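Local coordinates for protein capsid (Human calicivirus NLV/Boxer/2001/US, PDB 4RDL) that builds the norovirus capsid and, through the protruding domain seen here, binds histo-blood group antigens such as Lewis y, consistent with host-cell attachment, at residues Asn112-Met117 / Lys135-Ser140; Thr173-Arg178 / Ser219-Val224. All blocks are in the same frame, centred on the assembly; numbering follows the deposited sequence.

Contact 1: Asn112-Met117 / Lys135-Ser140; sequences NCDLHM and KVVIHS. With GAL (beta-D-galactopyranose), chain C; FUC (alpha-L-fucopyranose), chain B.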
loop_
_atom_site.group_PDB
_atom_site.type_symbol
_atom_site.label_atom_id
_atom_site.label_comp_id
_atom_site.label_asym_id
_atom_site.label_seq_id
_atom_site.Cartn_x
_atom_site.Cartn_y
_atom_site.Cartn_z
ATOM N N ASN A 112 -11.277 -20.334 -2.594
ATOM C CA ASN A 112 -12.357 -21.113 -1.996
ATOM C C ASN A 112 -13.011 -20.444 -0.800
ATOM O O ASN A 112 -13.381 -21.114 0.161
ATOM C CB ASN A 112 -11.895 -22.523 -1.602
ATOM C CG ASN A 112 -13.047 -23.508 -1.564
ATOM O OD1 ASN A 112 -13.884 -23.520 -2.464
ATOM N ND2 ASN A 112 -13.107 -24.326 -0.520
ATOM N N CYS A 113 -13.165 -19.124 -0.871
ATOM C CA CYS A 113 -13.728 -18.375 0.239
ATOM C C CYS A 113 -14.534 -17.176 -0.240
ATOM O O CYS A 113 -14.631 -16.920 -1.444
ATOM C CB CYS A 113 -12.621 -17.945 1.206
ATOM S SG CYS A 113 -11.313 -16.958 0.418
ATOM N N ASP A 114 -15.129 -16.465 0.709
ATOM C CA ASP A 114 -15.959 -15.312 0.394
ATOM C C ASP A 114 -15.156 -14.034 0.586
ATOM O O ASP A 114 -14.707 -13.728 1.698
ATOM C CB ASP A 114 -17.202 -15.276 1.283
ATOM C CG ASP A 114 -18.213 -16.363 0.939
ATOM O OD1 ASP A 114 -17.927 -17.236 0.084
ATOM O OD2 ASP A 114 -19.307 -16.334 1.539
ATOM N N LEU A 115 -14.954 -13.315 -0.511
ATOM C CA LEU A 115 -14.247 -12.043 -0.496
ATOM C C LEU A 115 -15.250 -10.913 -0.336
ATOM O O LEU A 115 -16.082 -10.677 -1.219
ATOM C CB LEU A 115 -13.466 -11.845 -1.796
ATOM C CG LEU A 115 -12.595 -13.022 -2.247
ATOM C CD1 LEU A 115 -12.023 -12.740 -3.632
ATOM C CD2 LEU A 115 -11.478 -13.289 -1.231
ATOM N N HIS A 116 -15.175 -10.222 0.793
ATOM C CA HIS A 116 -16.075 -9.107 1.058
ATOM C C HIS A 116 -15.380 -7.833 0.629
ATOM O O HIS A 116 -14.436 -7.378 1.284
ATOM C CB HIS A 116 -16.449 -9.062 2.542
ATOM C CG HIS A 116 -17.138 -10.304 3.010
ATOM N ND1 HIS A 116 -18.513 -10.420 3.048
ATOM C CD2 HIS A 116 -16.646 -11.500 3.409
ATOM C CE1 HIS A 116 -18.835 -11.627 3.476
ATOM N NE2 HIS A 116 -17.721 -12.306 3.692
ATOM N N MET A 117 -15.846 -7.279 -0.487
ATOM C CA MET A 117 -15.179 -6.155 -1.132
ATOM C C MET A 117 -15.903 -4.855 -0.854
ATOM O O MET A 117 -17.137 -4.808 -0.778
ATOM C CB MET A 117 -15.122 -6.357 -2.652
ATOM C CG MET A 117 -14.614 -7.718 -3.111
ATOM S SD MET A 117 -12.905 -8.068 -2.669
ATOM C CE MET A 117 -12.008 -6.932 -3.713
ATOM N N LYS A 135 -20.579 -2.065 -1.637
ATOM C CA LYS A 135 -19.891 -3.246 -1.153
ATOM C C LYS A 135 -20.523 -4.453 -1.807
ATOM O O LYS A 135 -21.673 -4.395 -2.258
ATOM C CB LYS A 135 -19.995 -3.349 0.361
ATOM C CG LYS A 135 -21.425 -3.383 0.853
ATOM C CD LYS A 135 -21.498 -3.269 2.360
ATOM C CE LYS A 135 -20.895 -4.486 3.037
ATOM N NZ LYS A 135 -21.176 -4.461 4.501
ATOM N N VAL A 136 -19.777 -5.546 -1.874
ATOM C CA VAL A 136 -20.266 -6.738 -2.544
ATOM C C VAL A 136 -19.424 -7.937 -2.137
ATOM O O VAL A 136 -18.262 -7.785 -1.757
ATOM C CB VAL A 136 -20.248 -6.548 -4.079
ATOM C CG1 VAL A 136 -18.831 -6.526 -4.608
ATOM C CG2 VAL A 136 -21.078 -7.624 -4.779
ATOM N N VAL A 137 -20.025 -9.119 -2.184
ATOM C CA VAL A 137 -19.315 -10.357 -1.908
ATOM C C VAL A 137 -18.962 -11.025 -3.233
ATOM O O VAL A 137 -19.795 -11.096 -4.149
ATOM C CB VAL A 137 -20.174 -11.317 -1.064
ATOM C CG1 VAL A 137 -19.433 -12.620 -0.815
ATOM C CG2 VAL A 137 -20.576 -10.650 0.246
ATOM N N ILE A 138 -17.723 -11.491 -3.339
ATOM C CA ILE A 138 -17.282 -12.274 -4.487
ATOM C C ILE A 138 -16.764 -13.629 -4.009
ATOM O O ILE A 138 -15.825 -13.703 -3.207
ATOM C CB ILE A 138 -16.172 -11.539 -5.276
ATOM C CG1 ILE A 138 -16.693 -10.180 -5.776
ATOM C CG2 ILE A 138 -15.665 -12.395 -6.445
ATOM C CD1 ILE A 138 -15.647 -9.350 -6.484
ATOM N N HIS A 139 -17.372 -14.699 -4.506
ATOM C CA HIS A 139 -16.911 -16.055 -4.219
ATOM C C HIS A 139 -15.680 -16.370 -5.051
ATOM O O HIS A 139 -15.715 -16.248 -6.277
ATOM C CB HIS A 139 -17.999 -17.070 -4.585
ATOM C CG HIS A 139 -19.229 -16.969 -3.742
ATOM N ND1 HIS A 139 -20.390 -17.655 -4.038
ATOM C CD2 HIS A 139 -19.481 -16.273 -2.610
ATOM C CE1 HIS A 139 -21.302 -17.383 -3.122
ATOM N NE2 HIS A 139 -20.778 -16.551 -2.242
ATOM N N SER A 140 -14.596 -16.801 -4.407
ATOM C CA SER A 140 -13.436 -17.282 -5.160
ATOM C C SER A 140 -13.561 -18.794 -5.390
ATOM O O SER A 140 -12.664 -19.580 -5.056
ATOM C CB SER A 140 -12.108 -16.906 -4.495
ATOM O OG SER A 140 -12.054 -17.353 -3.157
HETATM C C1 GAL C . -22.175 -16.100 6.465
HETATM C C2 GAL C . -21.320 -15.142 5.666
HETATM C C3 GAL C . -20.824 -15.756 4.409
HETATM C C4 GAL C . -20.175 -17.001 4.640
HETATM C C5 GAL C . -21.095 -17.921 5.375
HETATM C C6 GAL C . -20.522 -19.224 5.702
HETATM O O2 GAL C . -22.093 -13.980 5.378
HETATM O O3 GAL C . -19.967 -14.826 3.717
HETATM O O4 GAL C . -18.944 -16.786 5.402
HETATM O O5 GAL C . -21.532 -17.301 6.657
HETATM O O6 GAL C . -21.367 -20.130 6.241
HETATM C C1 FUC B . -21.431 -12.819 5.747
HETATM C C2 FUC B . -22.108 -11.660 5.147
HETATM C C3 FUC B . -23.476 -11.509 5.693
HETATM C C4 FUC B . -23.493 -11.414 7.176
HETATM C C5 FUC B . -22.709 -12.539 7.828
HETATM C C6 FUC B . -22.607 -12.371 9.295
HETATM O O2 FUC B . -22.167 -11.831 3.759
HETATM O O3 FUC B . -24.114 -10.413 5.120
HETATM O O4 FUC B . -22.961 -10.196 7.572
HETATM O O5 FUC B . -21.405 -12.687 7.256
HETATM O O HOH W 1 -21.633 -15.752 0.169
#
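Asp114 and His139 run alongside each other across an antiparallel beta hairpin, strands 113-121 and 133-139 of the protruding domain. The planes of the Asp114 carboxylate and the His139 imidazole are 15° apart. OD1 of Asp114 stands 3.3 Å from CD2 of His139. A water joins OD2 of Asp114 to NE2 of His139. OD2 of Asp114 also accepts the bond from O3 of the bound galactose at 2.7 Å. Tyr141 holds both: its OH is hydrogen-bonded to OD1 of Asp114, and its ring stacks with His139.

Next along this face, CG2 of Val137 packs 3.5 Å from ND1 of His116. The fucose of chain B puts O2 at the imidazole edge, in plane, 3.4 Å from CE1 of His116. OG of Ser176 is hydrogen-bonded to NE2 of His116.

On the other face, CG of Met117 meets CD1 of Ile138 at 3.9 Å, and Met73 on strand 72-80 packs against both residues. Backbone bonds pair Leu115 with Ile138 and Met117 with Val136. Beyond His139 the strand gives way to a loop. There OG of Ser140, also hydrogen-bonded to O of Phe110, accepts the N-H of Cys113 at 3.1 Å, 167° at the hydrogen.

Contact 2: Thr173-Arg178 / Ser219-Val224; sequences TWVSNR and STFPTV. With GAL (beta-D-galactopyranose), chain C; FUC (alpha-L-fucopyranose), chain D.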
loop_
_atom_site.group_PDB
_atom_site.type_symbol
_atom_site.label_atom_id
_atom_site.label_comp_id
_atom_site.label_asym_id
_atom_site.label_seq_id
_atom_site.Cartn_x
_atom_site.Cartn_y
_atom_site.Cartn_z
ATOM N N THR A 173 -12.021 -5.971 1.913
ATOM C CA THR A 173 -12.266 -5.458 3.264
ATOM C C THR A 173 -12.127 -6.553 4.315
ATOM O O THR A 173 -11.488 -6.358 5.354
ATOM C CB THR A 173 -13.650 -4.806 3.363
ATOM O OG1 THR A 173 -13.714 -3.752 2.397
ATOM C CG2 THR A 173 -13.902 -4.227 4.752
ATOM N N TRP A 174 -12.734 -7.701 4.050
ATOM C CA TRP A 174 -12.588 -8.849 4.928
ATOM C C TRP A 174 -12.914 -10.142 4.174
ATOM O O TRP A 174 -13.395 -10.102 3.031
ATOM C CB TRP A 174 -13.414 -8.691 6.222
ATOM C CG TRP A 174 -14.918 -8.641 6.057
ATOM C CD1 TRP A 174 -15.663 -7.607 5.555
ATOM C CD2 TRP A 174 -15.850 -9.653 6.454
ATOM N NE1 TRP A 174 -17.003 -7.932 5.588
ATOM C CE2 TRP A 174 -17.145 -9.179 6.146
ATOM C CE3 TRP A 174 -15.716 -10.921 7.038
ATOM C CZ2 TRP A 174 -18.298 -9.926 6.398
ATOM C CZ3 TRP A 174 -16.861 -11.655 7.298
ATOM C CH2 TRP A 174 -18.136 -11.159 6.969
ATOM N N VAL A 175 -12.617 -11.276 4.804
ATOM C CA VAL A 175 -12.764 -12.588 4.196
ATOM C C VAL A 175 -13.472 -13.508 5.180
ATOM O O VAL A 175 -13.220 -13.444 6.386
ATOM C CB VAL A 175 -11.377 -13.193 3.837
ATOM C CG1 VAL A 175 -11.527 -14.601 3.258
ATOM C CG2 VAL A 175 -10.625 -12.282 2.870
ATOM N N SER A 176 -14.367 -14.341 4.667
ATOM C CA SER A 176 -14.961 -15.395 5.482
ATOM C C SER A 176 -14.976 -16.725 4.729
ATOM O O SER A 176 -14.733 -16.770 3.515
ATOM C CB SER A 176 -16.377 -15.016 5.925
ATOM O OG SER A 176 -17.218 -14.856 4.801
ATOM N N ASN A 177 -15.249 -17.807 5.450
ATOM C CA ASN A 177 -15.283 -19.122 4.824
ATOM C C ASN A 177 -16.484 -19.313 3.910
ATOM O O ASN A 177 -17.545 -18.710 4.099
ATOM C CB ASN A 177 -15.265 -20.229 5.880
ATOM C CG ASN A 177 -16.535 -20.262 6.709
ATOM O OD1 ASN A 177 -16.792 -19.354 7.495
ATOM N ND2 ASN A 177 -17.327 -21.324 6.552
ATOM N N ARG A 178 -16.296 -20.156 2.905
ATOM C CA ARG A 178 -17.396 -20.671 2.105
ATOM C C ARG A 178 -18.223 -21.606 2.973
ATOM O O ARG A 178 -17.669 -22.416 3.716
ATOM C CB ARG A 178 -16.819 -21.446 0.922
ATOM C CG ARG A 178 -17.816 -22.240 0.131
ATOM C CD ARG A 178 -17.103 -23.049 -0.930
ATOM N NE ARG A 178 -18.059 -23.740 -1.782
ATOM C CZ ARG A 178 -17.739 -24.416 -2.877
ATOM N NH1 ARG A 178 -16.472 -24.497 -3.259
ATOM N NH2 ARG A 178 -18.690 -25.008 -3.589
ATOM N N SER A 219 0.437 -10.936 9.161
ATOM C CA SER A 219 -0.304 -9.746 9.555
ATOM C C SER A 219 -1.623 -10.150 10.178
ATOM O O SER A 219 -2.291 -11.077 9.707
ATOM C CB SER A 219 -0.605 -8.852 8.343
ATOM O OG SER A 219 0.587 -8.400 7.729
ATOM N N THR A 220 -2.018 -9.425 11.215
ATOM C CA THR A 220 -3.369 -9.565 11.734
ATOM C C THR A 220 -4.321 -8.837 10.789
ATOM O O THR A 220 -4.111 -7.673 10.449
ATOM C CB THR A 220 -3.479 -9.015 13.157
ATOM O OG1 THR A 220 -2.641 -9.799 14.019
ATOM C CG2 THR A 220 -4.908 -9.104 13.647
ATOM N N PHE A 221 -5.348 -9.547 10.347
ATOM C CA PHE A 221 -6.232 -9.065 9.294
ATOM C C PHE A 221 -7.549 -9.815 9.454
ATOM O O PHE A 221 -7.561 -10.946 9.939
ATOM C CB PHE A 221 -5.603 -9.367 7.928
ATOM C CG PHE A 221 -6.462 -8.968 6.758
ATOM C CD1 PHE A 221 -6.337 -7.713 6.184
ATOM C CD2 PHE A 221 -7.384 -9.853 6.234
ATOM C CE1 PHE A 221 -7.136 -7.347 5.112
ATOM C CE2 PHE A 221 -8.180 -9.501 5.163
ATOM C CZ PHE A 221 -8.058 -8.243 4.603
ATOM N N PRO A 222 -8.671 -9.190 9.065
ATOM C CA PRO A 222 -9.982 -9.839 9.235
ATOM C C PRO A 222 -10.276 -10.961 8.222
ATOM O O PRO A 222 -11.280 -10.914 7.497
ATOM C CB PRO A 222 -10.971 -8.677 9.065
ATOM C CG PRO A 222 -10.248 -7.733 8.152
ATOM C CD PRO A 222 -8.808 -7.788 8.634
ATOM N N THR A 223 -9.390 -11.951 8.176
ATOM C CA THR A 223 -9.720 -13.260 7.627
ATOM C C THR A 223 -10.418 -13.996 8.774
ATOM O O THR A 223 -9.777 -14.633 9.628
ATOM C CB THR A 223 -8.465 -14.020 7.141
ATOM O OG1 THR A 223 -7.356 -13.686 7.979
ATOM C CG2 THR A 223 -8.116 -13.651 5.683
ATOM N N VAL A 224 -11.737 -13.853 8.825
ATOM C CA VAL A 224 -12.504 -14.285 9.988
ATOM C C VAL A 224 -12.434 -15.800 10.156
ATOM O O VAL A 224 -12.631 -16.550 9.198
ATOM C CB VAL A 224 -13.949 -13.763 9.896
ATOM C CG1 VAL A 224 -14.819 -14.322 11.016
ATOM C CG2 VAL A 224 -13.943 -12.238 9.925
HETATM C C1 GAL C . -22.175 -16.100 6.465
HETATM C C2 GAL C . -21.320 -15.142 5.666
HETATM C C3 GAL C . -20.824 -15.756 4.409
HETATM C C4 GAL C . -20.175 -17.001 4.640
HETATM C C5 GAL C . -21.095 -17.921 5.375
HETATM C C6 GAL C . -20.522 -19.224 5.702
HETATM O O2 GAL C . -22.093 -13.980 5.378
HETATM O O3 GAL C . -19.967 -14.826 3.717
HETATM O O4 GAL C . -18.944 -16.786 5.402
HETATM O O5 GAL C . -21.532 -17.301 6.657
HETATM O O6 GAL C . -21.367 -20.130 6.241
HETATM C C1 FUC D . -20.877 -16.913 10.751
HETATM C C2 FUC D . -19.858 -18.014 10.882
HETATM C C3 FUC D . -19.128 -18.177 9.612
HETATM C C4 FUC D . -18.504 -16.956 9.187
HETATM C C5 FUC D . -19.472 -15.833 9.121
HETATM C C6 FUC D . -18.805 -14.577 8.874
HETATM O O2 FUC D . -20.503 -19.228 11.246
HETATM O O3 FUC D . -18.159 -19.245 9.731
HETATM O O4 FUC D . -17.431 -16.595 10.086
HETATM O O5 FUC D . -20.271 -15.709 10.384
HETATM O O HOH W 2 -15.246 -17.170 8.402
#
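Trp174 and Val224 cross obliquely, with CG2 of Val224 3.6 Å from CE3 of Trp174. CB of Trp174 rests 3.7 Å from CB of Pro222. The fucose of chain D meets the indole in plane at its edge, with C6 of this fucose 3.8 Å from CZ3 of Trp174. The ring of His116 stacks on the same indole.

Val175 and Thr223 extend in the same direction, one next to the other. Their closest side-chain atoms are CB of Val175 and CG2 of Thr223. CG2 of Val175 also reaches the edge of the Phe221 ring, near its plane. One face of that ring carries CD of Pro222, nearer the rim than the centre.

The backbones meet at a single beta bridge, Val175 with Thr223. N of Val175 donates to O of Pro222 at 3.0 Å, and N of Val224 donates to O of Val175 at 2.9 Å. Pro222 is the centre of an inverse gamma turn, closed by N of Thr223 on O of Phe221. Opposite His116, Thr173 and Trp174 form a classic beta bulge. Segment 219-224 leaves strand 213-220 of the other sheet, and so the bridge ties that sheet to strand 167-177. The second subunit packs Leu127 on Pro222 and Thr129 on Val224.

Beyond the bridge, Ser176 and Asn177 meet the glycan. OG of Ser176 lies 2.7 Å from O4 of galactose and also near O3. That O4 donates to O of Asn177. O3 of the chain D fucose donates to OD1 of Asn177 at 2.6 Å. A water accepts from N of Asn177, donates to O of Val224 and bonds O4 of this fucose.

Overall arrangement
Contacts 1 and 2 have centres 10 Å apart and share a sheet, in which strand 113-121 lies next to strand 167-177. Their side-chain junction is NE2 of His116 with OG of Ser176, 2.8 Å apart. N of Asp114 also stands 2.8 Å from O of Ser176, a probable backbone hydrogen bond. Each contact supplies part of one glycan pocket. Galactose bridges them and also bonds Thr179. The chain B fucose lies by His116 and also touches Trp174. The chain D fucose lies against contact 2 and reaches Gly130 of the second subunit, so the site spans the dimer interface. Segment 219-224 brings Val224 to this pocket from the other sheet.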